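PDB 3LHL: putative agmatinase from Clostridium difficile, which probably hydrolyses agmatine to putrescine and urea as a manganese-dependent enzyme of the arginase family. Local coordinates for residues 125-130 / 163-168; 156-161 / 175-180; 99-104 / 142-147; 18-23 / 134-139. One frame throughout, in Å; residues are numbered along the deposited sequence.

Interaction 1: residues 125-130 / 163-168; sequences DLREEY and KEEFKF. With MN (manganese (II) ion), chain B; PO4 (phosphate ion), chain F.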
# COMPACT_ATOMS: atom_id res chain seq x y z
N ASP A 125 3.41 2.14 -12.63
CA ASP A 125 3.28 0.70 -12.49
C ASP A 125 2.29 0.16 -13.52
O ASP A 125 1.68 -0.89 -13.33
CB ASP A 125 2.80 0.33 -11.08
CG ASP A 125 3.90 0.44 -10.05
OD1 ASP A 125 5.07 0.64 -10.44
OD2 ASP A 125 3.60 0.32 -8.84
N LEU A 126 2.14 0.88 -14.63
CA LEU A 126 1.21 0.47 -15.67
C LEU A 126 1.82 -0.32 -16.83
O LEU A 126 1.09 -0.83 -17.68
CB LEU A 126 0.47 1.70 -16.21
CG LEU A 126 -0.63 2.28 -15.30
CD1 LEU A 126 -1.24 3.50 -15.95
CD2 LEU A 126 -1.70 1.22 -15.06
N ARG A 127 3.14 -0.44 -16.89
CA ARG A 127 3.71 -1.18 -18.00
C ARG A 127 3.29 -2.65 -17.97
O ARG A 127 3.09 -3.23 -16.90
CB ARG A 127 5.24 -1.04 -18.02
CG ARG A 127 5.99 -1.73 -16.92
CD ARG A 127 7.45 -1.27 -16.97
NE ARG A 127 7.53 0.16 -16.71
CZ ARG A 127 8.58 0.93 -16.99
NH1 ARG A 127 9.66 0.40 -17.56
NH2 ARG A 127 8.55 2.22 -16.70
N GLU A 128 3.15 -3.23 -19.16
CA GLU A 128 2.73 -4.61 -19.32
C GLU A 128 3.76 -5.60 -18.78
O GLU A 128 3.40 -6.61 -18.18
CB GLU A 128 2.46 -4.88 -20.80
CG GLU A 128 1.94 -6.28 -21.14
CD GLU A 128 0.65 -6.65 -20.42
OE1 GLU A 128 -0.18 -5.75 -20.15
OE2 GLU A 128 0.46 -7.84 -20.12
N GLU A 129 5.04 -5.31 -18.98
CA GLU A 129 6.10 -6.18 -18.50
C GLU A 129 7.29 -5.38 -18.01
O GLU A 129 7.44 -4.20 -18.33
CB GLU A 129 6.61 -7.12 -19.59
CG GLU A 129 5.62 -8.13 -20.13
CD GLU A 129 6.31 -9.19 -20.98
OE1 GLU A 129 7.31 -8.84 -21.67
OE2 GLU A 129 5.87 -10.35 -20.98
N TYR A 130 8.14 -6.04 -17.24
CA TYR A 130 9.36 -5.43 -16.73
C TYR A 130 10.33 -6.59 -16.54
O TYR A 130 10.00 -7.58 -15.90
CB TYR A 130 9.10 -4.71 -15.40
CG TYR A 130 10.29 -3.91 -14.92
CD1 TYR A 130 10.88 -2.94 -15.73
CD2 TYR A 130 10.84 -4.14 -13.65
CE1 TYR A 130 11.99 -2.21 -15.30
CE2 TYR A 130 11.96 -3.42 -13.21
CZ TYR A 130 12.53 -2.46 -14.04
OH TYR A 130 13.63 -1.76 -13.61
N LYS A 163 6.23 7.24 -21.56
CA LYS A 163 5.16 8.07 -22.10
C LYS A 163 3.89 7.25 -22.31
O LYS A 163 2.78 7.74 -22.09
CB LYS A 163 5.59 8.72 -23.42
CG LYS A 163 4.53 9.66 -23.97
CD LYS A 163 4.95 10.36 -25.26
CE LYS A 163 3.95 11.47 -25.60
NZ LYS A 163 4.18 12.13 -26.91
N GLU A 164 4.04 6.00 -22.74
CA GLU A 164 2.90 5.11 -22.98
C GLU A 164 2.09 4.88 -21.71
O GLU A 164 0.86 4.94 -21.74
CB GLU A 164 3.38 3.76 -23.53
CG GLU A 164 4.27 3.87 -24.76
CD GLU A 164 3.49 3.97 -26.06
OE1 GLU A 164 2.59 4.84 -26.16
OE2 GLU A 164 3.77 3.17 -26.99
N GLU A 165 2.78 4.63 -20.60
CA GLU A 165 2.10 4.40 -19.33
C GLU A 165 1.22 5.59 -18.97
O GLU A 165 0.10 5.42 -18.49
CB GLU A 165 3.11 4.16 -18.21
CG GLU A 165 3.83 2.82 -18.29
CD GLU A 165 4.85 2.66 -17.19
OE1 GLU A 165 5.78 3.50 -17.11
OE2 GLU A 165 4.74 1.69 -16.40
N PHE A 166 1.73 6.79 -19.19
CA PHE A 166 0.96 8.00 -18.88
C PHE A 166 -0.22 8.17 -19.85
O PHE A 166 -1.31 8.53 -19.42
CB PHE A 166 1.88 9.22 -18.91
CG PHE A 166 2.74 9.36 -17.68
CD1 PHE A 166 2.18 9.81 -16.48
CD2 PHE A 166 4.08 9.02 -17.70
CE1 PHE A 166 2.96 9.91 -15.33
CE2 PHE A 166 4.87 9.12 -16.55
CZ PHE A 166 4.30 9.56 -15.36
N LYS A 167 0.01 7.91 -21.13
CA LYS A 167 -1.05 8.01 -22.14
C LYS A 167 -2.19 7.06 -21.76
O LYS A 167 -3.36 7.42 -21.84
CB LYS A 167 -0.54 7.61 -23.53
CG LYS A 167 0.29 8.66 -24.24
CD LYS A 167 0.76 8.12 -25.60
CE LYS A 167 1.59 9.15 -26.35
NZ LYS A 167 2.21 8.58 -27.58
N PHE A 168 -1.82 5.84 -21.38
CA PHE A 168 -2.78 4.81 -20.99
C PHE A 168 -3.79 5.38 -20.01
O PHE A 168 -4.98 5.08 -20.08
CB PHE A 168 -2.04 3.63 -20.33
CG PHE A 168 -2.90 2.41 -20.13
CD1 PHE A 168 -3.23 1.59 -21.21
CD2 PHE A 168 -3.37 2.07 -18.87
CE1 PHE A 168 -4.03 0.45 -21.03
CE2 PHE A 168 -4.16 0.93 -18.68
CZ PHE A 168 -4.49 0.12 -19.76
MN MN B . 4.79 0.78 -6.87
P PO4 F . 14.90 -3.36 -10.41
O1 PO4 F . 14.33 -2.19 -11.12
O2 PO4 F . 13.84 -4.39 -10.21
O3 PO4 F . 16.00 -3.94 -11.22
O4 PO4 F . 15.43 -2.92 -9.09
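Arg127 and Glu165 join the metal-binding loop after strand 115-120 to helix 163-170 in the arginase fold, an alpha/beta fold with a parallel central sheet. The charged part is a salt bridge in which both carboxylate oxygens take part. Arg127 NE reaches Glu165 OE2 at 3.2 Å, from above the carboxylate plane, while Arg127 NH2 makes a weak bond to Glu165 OE1 at 3.1 Å. Guanidinium and carboxylate stand 77° apart, so the two-pronged pair is far from coplanar. The Arg127 side chain folds back, its bend at chi3 (63°) setting NE beside the acid. Glu165 OE1 is also held by Thr162 N.

A backbone bond supplements the bridge: Arg127 N donates to Glu165 OE2 at 2.7 Å, weakly because the N-H...O angle is 124°. The apolar part is made by Leu126, whose CD1 meets Phe168 CD2 at 3.9 Å; Trp145 meets the Phe168 ring edge-to-face.

Both ends of the loop segment reach bound groups. Tyr130 OH donates to phosphate O1 in the ring plane at 2.6 Å, and Asp125 OD2 binds manganese at 2.3 Å, alongside His98, Asp121 and Asp202.

Interaction 2: residues 156-161 / 175-180; sequences FGIRSG and TYMEIG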
# COMPACT_ATOMS: atom_id res chain seq x y z
N PHE A 156 -2.30 8.58 -7.35
CA PHE A 156 -1.88 9.88 -6.83
C PHE A 156 -0.38 10.00 -6.60
O PHE A 156 0.26 9.06 -6.15
CB PHE A 156 -2.60 10.15 -5.51
CG PHE A 156 -4.08 10.18 -5.62
CD1 PHE A 156 -4.74 11.39 -5.84
CD2 PHE A 156 -4.82 9.01 -5.53
CE1 PHE A 156 -6.13 11.42 -5.95
CE2 PHE A 156 -6.21 9.04 -5.64
CZ PHE A 156 -6.86 10.25 -5.85
N GLY A 157 0.16 11.18 -6.91
CA GLY A 157 1.57 11.44 -6.70
C GLY A 157 2.51 10.93 -7.77
O GLY A 157 3.73 11.07 -7.64
N ILE A 158 1.96 10.36 -8.83
CA ILE A 158 2.75 9.80 -9.92
C ILE A 158 3.67 10.84 -10.57
O ILE A 158 3.24 11.94 -10.90
CB ILE A 158 1.84 9.21 -11.02
CG1 ILE A 158 0.65 8.47 -10.39
CG2 ILE A 158 2.66 8.26 -11.91
CD1 ILE A 158 1.01 7.30 -9.49
N ARG A 159 4.94 10.48 -10.74
CA ARG A 159 5.89 11.41 -11.35
C ARG A 159 6.98 10.74 -12.18
O ARG A 159 7.94 11.40 -12.59
CB ARG A 159 6.51 12.28 -10.27
CG ARG A 159 7.09 11.53 -9.07
CD ARG A 159 7.65 12.53 -8.06
NE ARG A 159 8.34 11.90 -6.93
CZ ARG A 159 7.73 11.24 -5.95
NH1 ARG A 159 6.41 11.12 -5.94
NH2 ARG A 159 8.44 10.72 -4.96
N SER A 160 6.84 9.45 -12.45
CA SER A 160 7.85 8.72 -13.23
C SER A 160 7.23 7.58 -14.03
O SER A 160 6.38 6.85 -13.52
CB SER A 160 8.92 8.17 -12.28
OG SER A 160 9.80 7.28 -12.95
N GLY A 161 7.66 7.43 -15.28
CA GLY A 161 7.14 6.37 -16.13
C GLY A 161 7.35 6.63 -17.61
O GLY A 161 7.74 7.73 -18.00
N THR A 175 -7.45 4.76 -16.21
CA THR A 175 -7.36 4.97 -14.77
C THR A 175 -7.38 6.47 -14.52
O THR A 175 -7.16 7.25 -15.44
CB THR A 175 -6.03 4.45 -14.16
OG1 THR A 175 -4.97 5.38 -14.47
CG2 THR A 175 -5.66 3.08 -14.72
N TYR A 176 -7.67 6.86 -13.29
CA TYR A 176 -7.64 8.27 -12.95
C TYR A 176 -6.25 8.47 -12.37
O TYR A 176 -5.80 7.68 -11.54
CB TYR A 176 -8.67 8.61 -11.87
CG TYR A 176 -8.40 9.98 -11.28
CD1 TYR A 176 -8.83 11.13 -11.94
CD2 TYR A 176 -7.65 10.12 -10.11
CE1 TYR A 176 -8.51 12.40 -11.45
CE2 TYR A 176 -7.33 11.38 -9.61
CZ TYR A 176 -7.77 12.51 -10.29
OH TYR A 176 -7.46 13.76 -9.80
N MSE A 177 -5.56 9.52 -12.81
CA MSE A 177 -4.22 9.75 -12.32
C MSE A 177 -3.89 11.21 -12.05
O MSE A 177 -4.06 12.05 -12.93
CB MSE A 177 -3.20 9.19 -13.31
CG MSE A 177 -1.75 9.41 -12.91
SE MSE A 177 -0.50 8.78 -14.25
CE MSE A 177 -0.68 6.87 -13.95
N GLU A 178 -3.43 11.51 -10.84
CA GLU A 178 -3.03 12.87 -10.54
C GLU A 178 -1.51 12.83 -10.62
O GLU A 178 -0.85 12.14 -9.84
CB GLU A 178 -3.46 13.32 -9.15
CG GLU A 178 -3.35 14.84 -9.00
CD GLU A 178 -3.26 15.31 -7.56
OE1 GLU A 178 -4.03 14.81 -6.71
OE2 GLU A 178 -2.42 16.20 -7.28
N ILE A 179 -0.96 13.58 -11.56
CA ILE A 179 0.48 13.60 -11.75
C ILE A 179 1.17 14.66 -10.92
O ILE A 179 0.69 15.79 -10.79
CB ILE A 179 0.82 13.80 -13.24
CG1 ILE A 179 0.24 12.64 -14.06
CG2 ILE A 179 2.34 13.92 -13.44
CD1 ILE A 179 0.28 12.86 -15.56
N GLY A 180 2.30 14.28 -10.33
CA GLY A 180 3.09 15.20 -9.53
C GLY A 180 2.51 15.74 -8.24
O GLY A 180 3.04 16.69 -7.68
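Phe156 and Tyr176 meet on one face of the parallel sheet where strands 153-158 and 176-179 run side by side, the two strands of a beta-alpha-beta unit whose connecting helix is 163-170. Their side chains cross at about a right angle, but the ring planes are inclined by 53° with centroids 5.8 Å apart, an oblique pair rather than a stack or a T. The touch is made by Phe156 CE1 against Tyr176 CE2 at 3.9 Å.

Glu178 approaches the same phenyl ring differently. Its OE1 lies in the ring plane at the edge, 3.6 Å from Phe156 CD1, and the carboxylate is turned 87° from the ring. That oxygen is fixed by a hydrogen bond with Thr184 OG1, which also bonds Tyr176 OH; Phe185 adds an edge-to-face partner for Phe156.

Across the sheet from these rings, Ile158 crosses selenomethionine Met177 at about a right angle. Ile158 CG1 sits 3.6 Å from Met177 CG, and the bend at chi3 carries Met177 CE back toward the isoleucine. Phe166 of the connecting helix covers both residues.

The backbone pairing is irregular because the chain turns a corner at Gly157, whose phi is positive. Gly157 N and Ile158 N both make weak hydrogen bonds to Glu178 O. Beyond the corner the pairing is firm: Gly180 N donates to Ile158 O over 2.6 Å at a nearly straight 168°, and Ile179 CA adds a C-H...O contact to the same oxygen at 3.3 Å.

Interaction 3: residues 99-104 / 142-147; sequences LVTLPA and KRIWDI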
# COMPACT_ATOMS: atom_id res chain seq x y z
N LEU A 99 4.57 -6.01 -5.87
CA LEU A 99 3.85 -7.13 -6.46
C LEU A 99 2.97 -7.87 -5.45
O LEU A 99 1.94 -8.43 -5.82
CB LEU A 99 4.83 -8.11 -7.12
CG LEU A 99 4.20 -9.28 -7.89
CD1 LEU A 99 3.25 -8.77 -8.97
CD2 LEU A 99 5.31 -10.11 -8.52
N VAL A 100 3.35 -7.86 -4.17
CA VAL A 100 2.57 -8.55 -3.14
C VAL A 100 1.12 -8.07 -3.11
O VAL A 100 0.23 -8.77 -2.61
CB VAL A 100 3.16 -8.36 -1.71
CG1 VAL A 100 4.61 -8.84 -1.67
CG2 VAL A 100 3.05 -6.91 -1.27
N THR A 101 0.89 -6.87 -3.63
CA THR A 101 -0.44 -6.29 -3.68
C THR A 101 -1.40 -7.04 -4.62
O THR A 101 -2.61 -7.08 -4.38
CB THR A 101 -0.36 -4.81 -4.12
OG1 THR A 101 0.30 -4.05 -3.09
CG2 THR A 101 -1.75 -4.23 -4.36
N LEU A 102 -0.86 -7.63 -5.69
CA LEU A 102 -1.71 -8.33 -6.65
C LEU A 102 -2.53 -9.46 -6.03
O LEU A 102 -3.76 -9.45 -6.11
CB LEU A 102 -0.87 -8.85 -7.83
CG LEU A 102 -1.57 -9.66 -8.93
CD1 LEU A 102 -2.83 -8.93 -9.43
CD2 LEU A 102 -0.59 -9.86 -10.08
N PRO A 103 -1.87 -10.46 -5.41
CA PRO A 103 -2.64 -11.56 -4.81
C PRO A 103 -3.53 -11.09 -3.67
O PRO A 103 -4.64 -11.60 -3.48
CB PRO A 103 -1.55 -12.52 -4.34
CG PRO A 103 -0.37 -11.64 -4.10
CD PRO A 103 -0.43 -10.70 -5.29
N ALA A 104 -3.06 -10.10 -2.91
CA ALA A 104 -3.82 -9.57 -1.79
C ALA A 104 -5.10 -8.94 -2.32
O ALA A 104 -6.20 -9.19 -1.80
CB ALA A 104 -3.00 -8.52 -1.05
N LYS A 142 -1.19 -2.53 -13.73
CA LYS A 142 -1.69 -2.98 -15.02
C LYS A 142 -2.39 -4.32 -14.78
O LYS A 142 -3.46 -4.58 -15.32
CB LYS A 142 -0.54 -3.16 -16.01
CG LYS A 142 -0.97 -3.58 -17.41
CD LYS A 142 -1.88 -2.53 -18.05
CE LYS A 142 -2.45 -3.03 -19.37
NZ LYS A 142 -1.39 -3.35 -20.36
N ARG A 143 -1.78 -5.16 -13.94
CA ARG A 143 -2.37 -6.46 -13.62
C ARG A 143 -3.73 -6.25 -12.97
O ARG A 143 -4.69 -6.95 -13.29
CB ARG A 143 -1.47 -7.24 -12.65
CG ARG A 143 -0.22 -7.76 -13.30
CD ARG A 143 -0.56 -8.59 -14.53
NE ARG A 143 0.42 -8.33 -15.57
CZ ARG A 143 0.14 -7.83 -16.77
NH1 ARG A 143 -1.11 -7.53 -17.09
NH2 ARG A 143 1.12 -7.60 -17.62
N ILE A 144 -3.81 -5.29 -12.06
CA ILE A 144 -5.06 -5.00 -11.38
C ILE A 144 -6.09 -4.41 -12.33
O ILE A 144 -7.27 -4.71 -12.22
CB ILE A 144 -4.83 -4.04 -10.19
CG1 ILE A 144 -4.03 -4.77 -9.10
CG2 ILE A 144 -6.17 -3.50 -9.68
CD1 ILE A 144 -3.68 -3.93 -7.89
N TRP A 145 -5.65 -3.60 -13.28
CA TRP A 145 -6.57 -3.02 -14.24
C TRP A 145 -7.20 -4.14 -15.09
O TRP A 145 -8.36 -4.04 -15.49
CB TRP A 145 -5.86 -2.03 -15.16
CG TRP A 145 -6.77 -1.47 -16.21
CD1 TRP A 145 -7.70 -0.48 -16.06
CD2 TRP A 145 -6.87 -1.92 -17.57
NE1 TRP A 145 -8.38 -0.29 -17.24
CE2 TRP A 145 -7.90 -1.16 -18.18
CE3 TRP A 145 -6.21 -2.90 -18.32
CZ2 TRP A 145 -8.27 -1.34 -19.52
CZ3 TRP A 145 -6.57 -3.08 -19.65
CH2 TRP A 145 -7.60 -2.30 -20.24
N ASP A 146 -6.42 -5.18 -15.36
CA ASP A 146 -6.93 -6.31 -16.13
C ASP A 146 -8.09 -6.96 -15.38
O ASP A 146 -8.92 -7.65 -15.98
CB ASP A 146 -5.85 -7.36 -16.38
CG ASP A 146 -4.87 -6.95 -17.46
OD1 ASP A 146 -5.25 -6.18 -18.36
OD2 ASP A 146 -3.71 -7.42 -17.41
N ILE A 147 -8.14 -6.74 -14.07
CA ILE A 147 -9.20 -7.33 -13.27
C ILE A 147 -10.43 -6.43 -13.10
O ILE A 147 -11.56 -6.91 -13.21
CB ILE A 147 -8.68 -7.71 -11.86
CG1 ILE A 147 -7.56 -8.74 -11.98
CG2 ILE A 147 -9.82 -8.27 -11.02
CD1 ILE A 147 -6.92 -9.10 -10.65
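Leu102 on helix 101-111 lies against Arg143 and Ile144 on helix 140-148, joining two helices of the arginase fold through side chains alone; the nearest CA atoms, those of Leu102 and Ile144, are 6.7 Å apart. The closer part centres on the isobutyl group of Leu102. Its CG, anti to the backbone N (chi1 178°), is turned toward helix 140-148. Both methyls touch the aliphatic base of Arg143: Leu102 CD2 is 3.8 Å from Arg143 CB, and Leu102 CD1 lies 3.9 Å from that same carbon. The two side chains cross obliquely, and Arg143 CG adds to the touch on the CD2 side.

Next to this, Thr101 CG2 meets Ile144 CD1 at 4.0 Å, the side chains crossing at about a right angle. Thr101 presents its methyl to the helix while its hydroxyl bonds Asp245 OD2, so the residue divides into a polar and an apolar branch.

Packing is looser elsewhere. Leu102 CD1 stands 4.3 Å from Ile144 CG1, and Ile147 CD1, on the partly exposed side, approaches Leu102 CD1 only to 4.3 Å; Ile147 also touches Phe105, Lys106 and His109 of helix 101-111. The Arg143 guanidinium leads away from the interface: NH1 forms a 2.6 Å salt bridge with Asp146 OD2, one turn along its own helix, and NH2 pairs with Glu128.

The contact itself is therefore wholly van der Waals. Arg143 serves it with CB and CG, while its charge is met elsewhere, which implies that the helices are joined here by shape and burial of hydrocarbon and not by polar pairing.

Interaction 4: residues 18-23 / 134-139; sequences DGTTSN and KNSHAT. With PO4 (phosphate ion), chain F.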
# COMPACT_ATOMS: atom_id res chain seq x y z
N ASP A 18 10.83 -9.76 -2.17
CA ASP A 18 11.29 -8.83 -3.21
C ASP A 18 11.83 -9.62 -4.39
O ASP A 18 12.70 -9.17 -5.13
CB ASP A 18 12.36 -7.86 -2.68
CG ASP A 18 13.53 -8.56 -2.01
OD1 ASP A 18 13.97 -9.62 -2.49
OD2 ASP A 18 14.02 -8.01 -1.01
N GLY A 19 11.26 -10.82 -4.57
CA GLY A 19 11.67 -11.71 -5.64
C GLY A 19 11.75 -11.19 -7.07
O GLY A 19 12.51 -11.75 -7.86
N THR A 20 10.98 -10.16 -7.42
CA THR A 20 11.05 -9.66 -8.79
C THR A 20 11.85 -8.37 -8.91
O THR A 20 11.84 -7.72 -9.96
CB THR A 20 9.64 -9.44 -9.41
OG1 THR A 20 9.09 -8.21 -8.94
CG2 THR A 20 8.71 -10.59 -9.03
N THR A 21 12.55 -8.00 -7.84
CA THR A 21 13.38 -6.79 -7.83
C THR A 21 14.82 -7.24 -8.09
O THR A 21 15.36 -8.02 -7.32
CB THR A 21 13.32 -6.07 -6.47
OG1 THR A 21 11.95 -5.82 -6.12
CG2 THR A 21 14.07 -4.75 -6.54
N SER A 22 15.43 -6.71 -9.15
CA SER A 22 16.79 -7.11 -9.51
C SER A 22 17.95 -6.27 -8.98
O SER A 22 18.78 -6.76 -8.21
CB SER A 22 16.91 -7.21 -11.03
OG SER A 22 15.90 -8.04 -11.57
N ASN A 23 18.02 -5.01 -9.39
CA ASN A 23 19.11 -4.14 -8.97
C ASN A 23 19.03 -3.57 -7.56
O ASN A 23 20.06 -3.22 -6.98
CB ASN A 23 19.29 -2.99 -9.95
CG ASN A 23 19.61 -3.47 -11.35
OD1 ASN A 23 20.39 -4.40 -11.54
ND2 ASN A 23 19.00 -2.82 -12.35
N LYS A 134 5.54 -10.48 -16.72
CA LYS A 134 4.25 -9.81 -16.64
C LYS A 134 3.95 -9.49 -15.18
O LYS A 134 3.24 -8.54 -14.88
CB LYS A 134 3.14 -10.69 -17.20
CG LYS A 134 3.20 -10.87 -18.71
CD LYS A 134 2.09 -11.78 -19.21
CE LYS A 134 2.27 -12.10 -20.69
NZ LYS A 134 1.29 -13.11 -21.19
N ASN A 135 4.51 -10.29 -14.29
CA ASN A 135 4.30 -10.10 -12.86
C ASN A 135 5.55 -9.51 -12.24
O ASN A 135 6.52 -10.22 -11.98
CB ASN A 135 3.93 -11.42 -12.19
CG ASN A 135 2.61 -11.98 -12.71
OD1 ASN A 135 1.60 -11.28 -12.70
ND2 ASN A 135 2.62 -13.23 -13.16
N SER A 136 5.50 -8.21 -12.01
CA SER A 136 6.61 -7.46 -11.44
C SER A 136 6.05 -6.33 -10.58
O SER A 136 4.86 -6.01 -10.67
CB SER A 136 7.45 -6.87 -12.58
OG SER A 136 8.32 -5.85 -12.11
N HIS A 137 6.90 -5.73 -9.76
CA HIS A 137 6.45 -4.62 -8.93
C HIS A 137 6.06 -3.44 -9.83
O HIS A 137 5.23 -2.62 -9.45
CB HIS A 137 7.56 -4.19 -7.96
CG HIS A 137 8.86 -3.84 -8.62
ND1 HIS A 137 9.82 -4.78 -8.92
CD2 HIS A 137 9.36 -2.65 -9.02
CE1 HIS A 137 10.86 -4.19 -9.48
NE2 HIS A 137 10.60 -2.89 -9.56
N ALA A 138 6.66 -3.39 -11.02
CA ALA A 138 6.42 -2.31 -11.98
C ALA A 138 5.21 -2.48 -12.90
O ALA A 138 4.92 -1.60 -13.71
CB ALA A 138 7.67 -2.09 -12.82
N THR A 139 4.52 -3.62 -12.79
CA THR A 139 3.36 -3.87 -13.64
C THR A 139 2.13 -4.16 -12.80
O THR A 139 1.06 -4.43 -13.34
CB THR A 139 3.58 -5.11 -14.54
OG1 THR A 139 3.58 -6.28 -13.72
CG2 THR A 139 4.91 -5.02 -15.29
P PO4 F . 14.90 -3.36 -10.41
O1 PO4 F . 14.33 -2.19 -11.12
O2 PO4 F . 13.84 -4.39 -10.21
O3 PO4 F . 16.00 -3.94 -11.22
O4 PO4 F . 15.43 -2.92 -9.09
O HOH W 1 10.39 -7.81 -12.39
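Beside the manganese site of this arginase-fold protein, Thr20 and Thr21 of the loop after strand 10-15 meet His137, whose side chain is about 4 Å from a bound manganese ion. Thr20 and His137 slide past each other in opposite directions. Thr20 OG1 accepts a weak hydrogen bond from His137 N at 3.4 Å (N-H...O 135°) and lies near the plane at the ring edge, 3.5 Å from His137 ND1. Thr21 crosses the imidazole at about a right angle, its OG1 coming obliquely to within 3.7 Å of His137 ND1. Both threonine hydroxyls have firmer partners on Glu97, one carboxylate oxygen each, so Glu97 positions the pair against the histidine.

Ser136 OG lies over one face of the His137 ring, offset toward the rim. That same oxygen accepts from Ala138 N, forming an ST turn. A water links the loops, donating to Thr20 O at 2.8 Å and bonded to Ser136 OG.

Asp18 to Thr21 make a type I beta turn, and the chain just beyond it holds a phosphate, probably taken up from the crystallisation liquor, to which Tyr130 OH is also hydrogen-bonded. Ser22 N donates to phosphate O2, which also lies in the plane of the imidazole, 3.1 Å from His137 CE1. Asn23 N adds a second backbone bond, donating to phosphate O3 at 2.9 Å in an almost straight line of 178°.

How the interactions relate
Interactions 1, 3 and 4 adjoin one another beside the metal site; interaction 2 touches interaction 1 (centres 12 Å apart) but not interactions 3 and 4, its centre lying 20 Å from that of interaction 4. Interaction 1 supplies Asp125 to manganese and shares the phosphate with interaction 4; Asp125 CG lies 3.4 Å from His137 O. Glu128 ties interaction 1 to interaction 3 through salt bridges from its OE2 to Arg143 NH2 (2.6 Å) and its OE1 to Lys142 NZ (2.7 Å). Interactions 3 and 4 meet where Arg143 NE probably donates to Lys134 O. Phe166, on the helix of interaction 1, packs on interaction 2, with CD1 3.6 Å from Met177 SE.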